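Local coordinates for protein mersacidin decarboxylase (Bacillus sp., PDB 1P3Y) that catalyses the FAD-dependent oxidative decarboxylation of the C-terminal cysteine of the lantibiotic mersacidin to an aminoenethiol, working as a homododecamer, at residues Lys10-Ile15 / Arg39-Lys44; Asp83-Ile88 / Thr109-His114. One frame throughout, in Å; residues are numbered along the deposited sequence.

From the N terminus the chain enters the middle of a parallel sheet as strand 10-15, runs through helix 25-31 and returns as strand 37-42; contact 1 closes this beta-alpha-beta unit. Contact 2 follows in series, neither nested in contact 1 nor crossing it: after strand 84-90 and helix 92-99, the end of helix 106-113 folds back onto strand 84-90. Because strands 10-15 and 84-90 are neighbours, the two contacts meet, with Leu12 N 2.9 Å from Ile84 O. Together they join three adjacent strands of the Rossmann-type sheet to a helix on one face, and each reaches a different FAD, so the core connects with two flavin sites of the dodecamer.

Contact 1 of 2, residues Lys10-Ile15 / Arg39-Lys44; sequences KLLIGI and RVVMTK. With FAD (flavin-adenine dinucleotide), chain B.
Strands 10-15 and 39-42 pair in parallel, with Leu12 beside Arg39, Ile13 beside Val40, Gly14 beside Val41 and Ile15 beside Met42; their axes come within 4.6 Å at an angle of 25°. Five backbone hydrogen bonds join the segments. Arg39 N donates to Leu11 O, Ile13 N to Arg39 O, Val41 N to Ile13 O and Ile15 N to Val41 O. Thr43 N, just past the end of the strand, continues the pattern with a bond to Ile15 O at 3.1 Å. The bond from Ile13 N is nearly straight, while that from Thr43 N is the most bent of the five (N-H...O 144°). CA-H...O contacts accompany these bonds, including Gly14 CA to Val41 O.

Apolar contacts lie on both faces. On one, CD1 of Leu12 reaches across to Val41 CG1 at 4.1 Å, while Val41 CG1 also rests beside the CA of Gly14, which has no side chain to intervene. On the other, Ile15 CD1 meets Val40 CG1 at 3.5 Å, and Ile13 CB faces Val40 CG2 at 4.2 Å.

Thr43 and Lys44 meet the FAD. Thr43 is the N-cap of the following helix. Its OG1, set between backbone N and carbonyl carbon (chi1 64°), donates to FAD O1P at 2.9 Å and weakly caps Ala46 N. Lys44 lays its CG against the adenine, 3.5 Å from N3A, while its NZ pairs with Asp48. Separately, Arg39 sends its guanidinium away from strand 10-15 into a salt bridge with Glu37 and a cation-pi contact with Trp81.

Strand 10-15 thus lies between 37-42 and 84-90. Leu28 of helix 25-31 packs on Ile13 and Val40; on the opposite face Tyr85 of strand 84-90 touches Leu12 and Val41, and Tyr63 of strand 61-63 touches Val41.

Contact 2 of 2, residues Asp83-Ile88 / Thr109-His114; sequences DIYCII and TTVLAH. With FAD (flavin-adenine dinucleotide), chain C.
Tyr85, projecting from strand 84-87, meets Thr110, Val111 and His114 at the end of helix 106-113. Its CB sits over one face of the His114 imidazole, 3.7 Å from the ring centroid, a CH-pi contact. CG lies anti to the backbone N (chi1 -179°). The ring turns an edge to that same imidazole, edge-to-face, with planes at 66° and centroids 5.9 Å apart. Tyr85 CE2 meets Val111 CG2 at 3.4 Å near the ring plane, a methyl that also touches Ile87 CD1 at 3.6 Å. Thr110 CG2 stands over one ring face, a CH-pi contact 3.9 Å from the Tyr85 ring centroid. At the tip, OH hydrogen-bonds the backbone O of Val107. His114 NE2 makes a weak hydrogen bond to Ala82 O.

On the far side of the helix, Thr109 OG1 accepts a 2.7 Å hydrogen bond from O3' of an FAD seated mainly in a neighbouring subunit, and also bonds Asn105 O.

No hydrogen bond joins the two segments: helix and sheet adhere through aromatic and methyl contacts, while polar tips find partners elsewhere. Thr110's side chain lies about 4 Å from that of active-site His75, so this apolar seam probably helps place the helix beside it.

Contact 1 of 2, residues Lys10-Ile15 / Arg39-Lys44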
loop_
_atom_site.group_PDB
_atom_site.type_symbol
_atom_site.label_atom_id
_atom_site.label_comp_id
_atom_site.label_asym_id
_atom_site.label_seq_id
_atom_site.Cartn_x
_atom_site.Cartn_y
_atom_site.Cartn_z
ATOM N N LYS A 10 -0.697 -35.712 22.041
ATOM C CA LYS A 10 -0.533 -34.442 21.334
ATOM C C LYS A 10 -1.357 -33.357 22.040
ATOM O O LYS A 10 -2.571 -33.489 22.213
ATOM C CB LYS A 10 -0.982 -34.597 19.876
ATOM C CG LYS A 10 -0.141 -35.603 19.107
ATOM C CD LYS A 10 -0.654 -35.858 17.698
ATOM C CE LYS A 10 0.331 -36.738 16.944
ATOM N NZ LYS A 10 -0.049 -36.941 15.512
ATOM N N LEU A 11 -0.683 -32.294 22.461
ATOM C CA LEU A 11 -1.340 -31.195 23.163
ATOM C C LEU A 11 -1.457 -29.915 22.334
ATOM O O LEU A 11 -0.471 -29.417 21.762
ATOM C CB LEU A 11 -0.580 -30.864 24.446
ATOM C CG LEU A 11 -1.096 -29.637 25.189
ATOM C CD1 LEU A 11 -2.529 -29.898 25.660
ATOM C CD2 LEU A 11 -0.169 -29.325 26.374
ATOM N N LEU A 12 -2.677 -29.395 22.272
ATOM C CA LEU A 12 -2.949 -28.157 21.561
ATOM C C LEU A 12 -3.341 -27.114 22.599
ATOM O O LEU A 12 -4.262 -27.317 23.394
ATOM C CB LEU A 12 -4.092 -28.331 20.560
ATOM C CG LEU A 12 -4.496 -27.047 19.813
ATOM C CD1 LEU A 12 -3.291 -26.517 19.041
ATOM C CD2 LEU A 12 -5.678 -27.320 18.866
ATOM N N ILE A 13 -2.623 -26.005 22.596
ATOM C CA ILE A 13 -2.921 -24.922 23.508
ATOM C C ILE A 13 -3.467 -23.706 22.753
ATOM O O ILE A 13 -2.809 -23.167 21.850
ATOM C CB ILE A 13 -1.671 -24.550 24.292
ATOM C CG1 ILE A 13 -1.366 -25.685 25.269
ATOM C CG2 ILE A 13 -1.867 -23.227 25.021
ATOM C CD1 ILE A 13 0.079 -25.706 25.720
ATOM N N GLY A 14 -4.682 -23.299 23.114
ATOM C CA GLY A 14 -5.297 -22.143 22.493
ATOM C C GLY A 14 -5.041 -20.934 23.364
ATOM O O GLY A 14 -5.411 -20.933 24.529
ATOM N N ILE A 15 -4.412 -19.901 22.816
ATOM C CA ILE A 15 -4.121 -18.701 23.596
ATOM C C ILE A 15 -5.083 -17.559 23.235
ATOM O O ILE A 15 -5.252 -17.239 22.054
ATOM C CB ILE A 15 -2.678 -18.230 23.334
ATOM C CG1 ILE A 15 -1.696 -19.370 23.601
ATOM C CG2 ILE A 15 -2.361 -17.043 24.194
ATOM C CD1 ILE A 15 -0.271 -19.014 23.282
ATOM N N ARG A 39 1.484 -27.912 20.267
ATOM C CA ARG A 39 1.274 -26.871 19.270
ATOM C C ARG A 39 0.355 -25.806 19.852
ATOM O O ARG A 39 -0.324 -26.032 20.858
ATOM C CB ARG A 39 0.654 -27.449 17.998
ATOM C CG ARG A 39 1.629 -28.233 17.175
ATOM C CD ARG A 39 0.966 -28.876 15.980
ATOM N NE ARG A 39 1.908 -29.734 15.266
ATOM C CZ ARG A 39 1.578 -30.553 14.272
ATOM N NH1 ARG A 39 0.321 -30.644 13.847
ATOM N NH2 ARG A 39 2.512 -31.299 13.710
ATOM N N VAL A 40 0.321 -24.648 19.208
ATOM C CA VAL A 40 -0.517 -23.567 19.679
ATOM C C VAL A 40 -1.425 -23.004 18.584
ATOM O O VAL A 40 -1.090 -23.032 17.403
ATOM C CB VAL A 40 0.370 -22.440 20.239
ATOM C CG1 VAL A 40 -0.447 -21.182 20.508
ATOM C CG2 VAL A 40 1.051 -22.927 21.506
ATOM N N VAL A 41 -2.589 -22.520 19.004
ATOM C CA VAL A 41 -3.551 -21.863 18.129
ATOM C C VAL A 41 -3.897 -20.572 18.915
ATOM O O VAL A 41 -4.254 -20.619 20.104
ATOM C CB VAL A 41 -4.821 -22.752 17.877
ATOM C CG1 VAL A 41 -5.538 -23.081 19.209
ATOM C CG2 VAL A 41 -5.775 -22.037 16.900
ATOM N N MET A 42 -3.771 -19.419 18.262
ATOM C CA MET A 42 -4.017 -18.125 18.916
ATOM C C MET A 42 -5.176 -17.310 18.349
ATOM O O MET A 42 -5.614 -17.519 17.228
ATOM C CB MET A 42 -2.755 -17.257 18.822
ATOM C CG MET A 42 -1.427 -18.004 19.082
ATOM S SD MET A 42 0.044 -16.903 19.035
ATOM C CE MET A 42 -0.387 -15.645 20.316
ATOM N N THR A 43 -5.671 -16.371 19.140
ATOM C CA THR A 43 -6.716 -15.465 18.685
ATOM C C THR A 43 -5.942 -14.195 18.291
ATOM O O THR A 43 -4.778 -13.986 18.697
ATOM C CB THR A 43 -7.710 -15.054 19.817
ATOM O OG1 THR A 43 -7.010 -14.314 20.830
ATOM C CG2 THR A 43 -8.349 -16.257 20.450
ATOM N N LYS A 44 -6.606 -13.344 17.526
ATOM C CA LYS A 44 -6.051 -12.085 17.053
ATOM C C LYS A 44 -5.503 -11.208 18.197
ATOM O O LYS A 44 -4.389 -10.677 18.109
ATOM C CB LYS A 44 -7.148 -11.342 16.258
ATOM C CG LYS A 44 -6.694 -10.088 15.520
ATOM C CD LYS A 44 -6.751 -8.832 16.399
ATOM C CE LYS A 44 -6.434 -7.555 15.594
ATOM N NZ LYS A 44 -5.101 -7.653 14.886
HETATM P PA FAD B . -10.496 -12.118 19.500
HETATM O O1A FAD B . -9.035 -11.699 19.624
HETATM O O2A FAD B . -10.875 -13.068 18.380
HETATM O O5B FAD B . -11.479 -10.812 19.355
HETATM C C5B FAD B . -11.084 -9.450 19.695
HETATM C C4B FAD B . -10.639 -8.661 18.470
HETATM O O4B FAD B . -10.277 -9.554 17.423
HETATM C C3B FAD B . -11.721 -7.751 17.861
HETATM O O3B FAD B . -11.205 -6.429 17.981
HETATM C C2B FAD B . -11.874 -8.267 16.468
HETATM O O2B FAD B . -12.238 -7.400 15.430
HETATM C C1B FAD B . -10.538 -8.949 16.186
HETATM N N9A FAD B . -10.464 -10.053 15.174
HETATM C C8A FAD B . -10.975 -11.423 15.199
HETATM N N7A FAD B . -10.720 -12.119 14.113
HETATM C C5A FAD B . -9.993 -11.216 13.271
HETATM C C6A FAD B . -9.420 -11.315 11.943
HETATM N N6A FAD B . -9.475 -12.442 11.214
HETATM N N1A FAD B . -8.772 -10.164 11.397
HETATM C C2A FAD B . -8.688 -8.990 12.096
HETATM N N3A FAD B . -9.208 -8.803 13.410
HETATM C C4A FAD B . -9.863 -10.030 13.883
HETATM N N1 FAD B . -10.570 -10.237 28.271
HETATM C C2 FAD B . -10.690 -11.264 29.199
HETATM O O2 FAD B . -11.768 -11.909 29.300
HETATM N N3 FAD B . -9.595 -11.575 30.020
HETATM C C4 FAD B . -8.312 -10.905 29.995
HETATM O O4 FAD B . -7.374 -11.266 30.805
HETATM C C4X FAD B . -8.219 -9.892 29.043
HETATM N N5 FAD B . -6.953 -9.215 28.959
HETATM C C5X FAD B . -6.818 -8.191 27.969
HETATM C C6 FAD B . -5.582 -7.485 27.838
HETATM C C7 FAD B . -5.361 -6.434 26.855
HETATM C C7M FAD B . -3.968 -5.744 26.796
HETATM C C8 FAD B . -6.482 -6.086 25.952
HETATM C C8M FAD B . -6.397 -5.023 24.876
HETATM C C9 FAD B . -7.716 -6.750 26.041
HETATM C C9A FAD B . -7.938 -7.798 27.026
HETATM N N10 FAD B . -9.210 -8.576 27.227
HETATM C C10 FAD B . -9.343 -9.583 28.195
HETATM C "C1'" FAD B . -10.308 -8.249 26.366
HETATM C "C2'" FAD B . -10.568 -9.149 25.214
HETATM O "O2'" FAD B . -9.348 -9.136 24.344
HETATM C "C3'" FAD B . -11.713 -8.669 24.403
HETATM O "O3'" FAD B . -12.983 -8.992 25.009
HETATM C "C4'" FAD B . -11.752 -9.230 22.952
HETATM O "O4'" FAD B . -12.894 -8.611 22.269
HETATM C "C5'" FAD B . -11.913 -10.727 22.847
HETATM O "O5'" FAD B . -10.635 -11.381 22.898
HETATM P P FAD B . -10.427 -12.853 22.371
HETATM O O1P FAD B . -9.010 -13.163 22.590
HETATM O O2P FAD B . -11.430 -13.751 23.049
HETATM O O3P FAD B . -10.937 -12.811 20.837
#

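Contact 2 of 2, residues Asp83-Ile88 / Thr109-His114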
loop_
_atom_site.group_PDB
_atom_site.type_symbol
_atom_site.label_atom_id
_atom_site.label_comp_id
_atom_site.label_asym_id
_atom_site.label_seq_id
_atom_site.Cartn_x
_atom_site.Cartn_y
_atom_site.Cartn_z
ATOM N N ASP A 83 -4.865 -34.535 20.906
ATOM C CA ASP A 83 -5.492 -35.532 21.769
ATOM C C ASP A 83 -6.115 -34.743 22.909
ATOM O O ASP A 83 -7.178 -35.095 23.431
ATOM C CB ASP A 83 -4.457 -36.507 22.351
ATOM C CG ASP A 83 -3.798 -37.360 21.295
ATOM O OD1 ASP A 83 -4.537 -37.943 20.468
ATOM O OD2 ASP A 83 -2.548 -37.448 21.299
ATOM N N ILE A 84 -5.428 -33.676 23.301
ATOM C CA ILE A 84 -5.912 -32.818 24.364
ATOM C C ILE A 84 -5.895 -31.363 23.901
ATOM O O ILE A 84 -4.896 -30.880 23.350
ATOM C CB ILE A 84 -5.040 -32.959 25.627
ATOM C CG1 ILE A 84 -5.117 -34.401 26.147
ATOM C CG2 ILE A 84 -5.504 -31.964 26.704
ATOM C CD1 ILE A 84 -4.027 -34.742 27.149
ATOM N N TYR A 85 -7.016 -30.674 24.108
ATOM C CA TYR A 85 -7.133 -29.265 23.737
ATOM C C TYR A 85 -7.389 -28.458 24.998
ATOM O O TYR A 85 -8.421 -28.582 25.668
ATOM C CB TYR A 85 -8.264 -29.059 22.724
ATOM C CG TYR A 85 -8.459 -27.623 22.263
ATOM C CD1 TYR A 85 -7.370 -26.787 22.018
ATOM C CD2 TYR A 85 -9.743 -27.134 21.982
ATOM C CE1 TYR A 85 -7.555 -25.496 21.493
ATOM C CE2 TYR A 85 -9.943 -25.858 21.460
ATOM C CZ TYR A 85 -8.846 -25.039 21.214
ATOM O OH TYR A 85 -9.061 -23.778 20.690
ATOM N N CYS A 86 -6.423 -27.621 25.316
ATOM C CA CYS A 86 -6.507 -26.808 26.494
ATOM C C CYS A 86 -6.363 -25.335 26.118
ATOM O O CYS A 86 -5.416 -24.937 25.440
ATOM C CB CYS A 86 -5.409 -27.275 27.462
ATOM S SG CYS A 86 -5.095 -26.163 28.805
ATOM N N ILE A 87 -7.328 -24.527 26.538
ATOM C CA ILE A 87 -7.291 -23.101 26.262
ATOM C C ILE A 87 -6.813 -22.324 27.488
ATOM O O ILE A 87 -7.516 -22.230 28.493
ATOM C CB ILE A 87 -8.680 -22.586 25.831
ATOM C CG1 ILE A 87 -9.087 -23.277 24.518
ATOM C CG2 ILE A 87 -8.657 -21.036 25.688
ATOM C CD1 ILE A 87 -10.501 -22.928 24.022
ATOM N N ILE A 88 -5.605 -21.784 27.397
ATOM C CA ILE A 88 -5.022 -21.000 28.468
ATOM C C ILE A 88 -4.146 -19.863 27.901
ATOM O O ILE A 88 -3.172 -20.093 27.189
ATOM C CB ILE A 88 -4.161 -21.903 29.417
ATOM C CG1 ILE A 88 -3.478 -21.031 30.483
ATOM C CG2 ILE A 88 -3.101 -22.707 28.615
ATOM C CD1 ILE A 88 -2.774 -21.823 31.569
ATOM N N THR A 109 -13.758 -22.285 17.225
ATOM C CA THR A 109 -14.183 -23.263 16.241
ATOM C C THR A 109 -13.563 -24.625 16.562
ATOM O O THR A 109 -14.210 -25.677 16.478
ATOM C CB THR A 109 -13.746 -22.822 14.801
ATOM O OG1 THR A 109 -14.334 -21.550 14.484
ATOM C CG2 THR A 109 -14.207 -23.846 13.755
ATOM N N THR A 110 -12.293 -24.596 16.928
ATOM C CA THR A 110 -11.589 -25.814 17.248
ATOM C C THR A 110 -12.274 -26.559 18.381
ATOM O O THR A 110 -12.292 -27.788 18.392
ATOM C CB THR A 110 -10.134 -25.501 17.601
ATOM O OG1 THR A 110 -9.520 -24.869 16.463
ATOM C CG2 THR A 110 -9.373 -26.782 17.966
ATOM N N VAL A 111 -12.856 -25.827 19.327
ATOM C CA VAL A 111 -13.545 -26.478 20.438
ATOM C C VAL A 111 -14.625 -27.399 19.872
ATOM O O VAL A 111 -14.758 -28.539 20.300
ATOM C CB VAL A 111 -14.185 -25.445 21.407
ATOM C CG1 VAL A 111 -15.122 -26.155 22.397
ATOM C CG2 VAL A 111 -13.091 -24.709 22.182
ATOM N N LEU A 112 -15.383 -26.916 18.896
ATOM C CA LEU A 112 -16.427 -27.736 18.299
ATOM C C LEU A 112 -15.868 -28.856 17.447
ATOM O O LEU A 112 -16.491 -29.899 17.323
ATOM C CB LEU A 112 -17.366 -26.902 17.420
ATOM C CG LEU A 112 -18.299 -25.893 18.088
ATOM C CD1 LEU A 112 -19.029 -25.137 17.005
ATOM C CD2 LEU A 112 -19.275 -26.567 18.999
ATOM N N ALA A 113 -14.700 -28.650 16.858
ATOM C CA ALA A 113 -14.124 -29.667 15.986
ATOM C C ALA A 113 -13.237 -30.703 16.664
ATOM O O ALA A 113 -12.834 -31.677 16.027
ATOM C CB ALA A 113 -13.368 -29.001 14.848
ATOM N N HIS A 114 -12.928 -30.497 17.941
ATOM C CA HIS A 114 -12.107 -31.447 18.702
ATOM C C HIS A 114 -13.030 -32.592 19.192
ATOM O O HIS A 114 -14.083 -32.342 19.789
ATOM C CB HIS A 114 -11.471 -30.735 19.898
ATOM C CG HIS A 114 -10.469 -31.561 20.642
ATOM N ND1 HIS A 114 -10.527 -31.747 22.009
ATOM C CD2 HIS A 114 -9.335 -32.173 20.229
ATOM C CE1 HIS A 114 -9.468 -32.433 22.404
ATOM N NE2 HIS A 114 -8.727 -32.702 21.343
HETATM P PA FAD C . -17.554 -15.632 9.206
HETATM O O1A FAD C . -16.949 -15.961 7.846
HETATM O O2A FAD C . -18.286 -14.313 9.362
HETATM O O5B FAD C . -16.419 -15.676 10.390
HETATM C C5B FAD C . -15.119 -16.322 10.251
HETATM C C4B FAD C . -14.022 -15.327 9.889
HETATM O O4B FAD C . -14.599 -14.153 9.328
HETATM C C3B FAD C . -13.184 -14.829 11.079
HETATM O O3B FAD C . -11.855 -15.262 10.804
HETATM C C2B FAD C . -13.403 -13.352 11.073
HETATM O O2B FAD C . -12.399 -12.488 11.529
HETATM C C1B FAD C . -13.789 -13.049 9.628
HETATM N N9A FAD C . -14.622 -11.842 9.317
HETATM C C8A FAD C . -16.027 -11.541 9.586
HETATM N N7A FAD C . -16.421 -10.360 9.163
HETATM C C5A FAD C . -15.255 -9.787 8.561
HETATM C C6A FAD C . -14.972 -8.520 7.915
HETATM N N6A FAD C . -15.908 -7.573 7.741
HETATM N N1A FAD C . -13.643 -8.280 7.448
HETATM C C2A FAD C . -12.650 -9.209 7.601
HETATM N N3A FAD C . -12.837 -10.486 8.209
HETATM C C4A FAD C . -14.225 -10.639 8.666
HETATM N N1 FAD C . -17.658 -24.563 10.030
HETATM C C2 FAD C . -18.867 -25.247 10.017
HETATM O O2 FAD C . -19.680 -25.122 10.973
HETATM N N3 FAD C . -19.173 -26.076 8.927
HETATM C C4 FAD C . -18.321 -26.297 7.778
HETATM O O4 FAD C . -18.698 -27.092 6.833
HETATM C C4X FAD C . -17.124 -25.586 7.813
HETATM N N5 FAD C . -16.254 -25.750 6.680
HETATM C C5X FAD C . -15.031 -25.007 6.674
HETATM C C6 FAD C . -14.129 -25.129 5.573
HETATM C C7 FAD C . -12.869 -24.405 5.487
HETATM C C7M FAD C . -11.973 -24.607 4.231
HETATM C C8 FAD C . -12.514 -23.503 6.605
HETATM C C8M FAD C . -11.242 -22.679 6.651
HETATM C C9 FAD C . -13.366 -23.348 7.710
HETATM C C9A FAD C . -14.624 -24.074 7.797
HETATM N N10 FAD C . -15.617 -24.003 8.926
HETATM C C10 FAD C . -16.818 -24.728 8.931
HETATM C "C1'" FAD C . -15.288 -23.138 10.020
HETATM C "C2'" FAD C . -15.945 -21.807 10.065
HETATM O "O2'" FAD C . -15.552 -21.065 8.824
HETATM C "C3'" FAD C . -15.487 -21.019 11.234
HETATM O "O3'" FAD C . -16.128 -21.436 12.458
HETATM C "C4'" FAD C . -15.719 -19.486 11.106
HETATM O "O4'" FAD C . -15.153 -18.851 12.302
HETATM C "C5'" FAD C . -17.163 -19.062 11.002
HETATM O "O5'" FAD C . -17.603 -19.084 9.635
HETATM P P FAD C . -18.875 -18.285 9.153
HETATM O O1P FAD C . -18.999 -18.555 7.716
HETATM O O2P FAD C . -20.045 -18.677 10.019
HETATM O O3P FAD C . -18.582 -16.755 9.586
#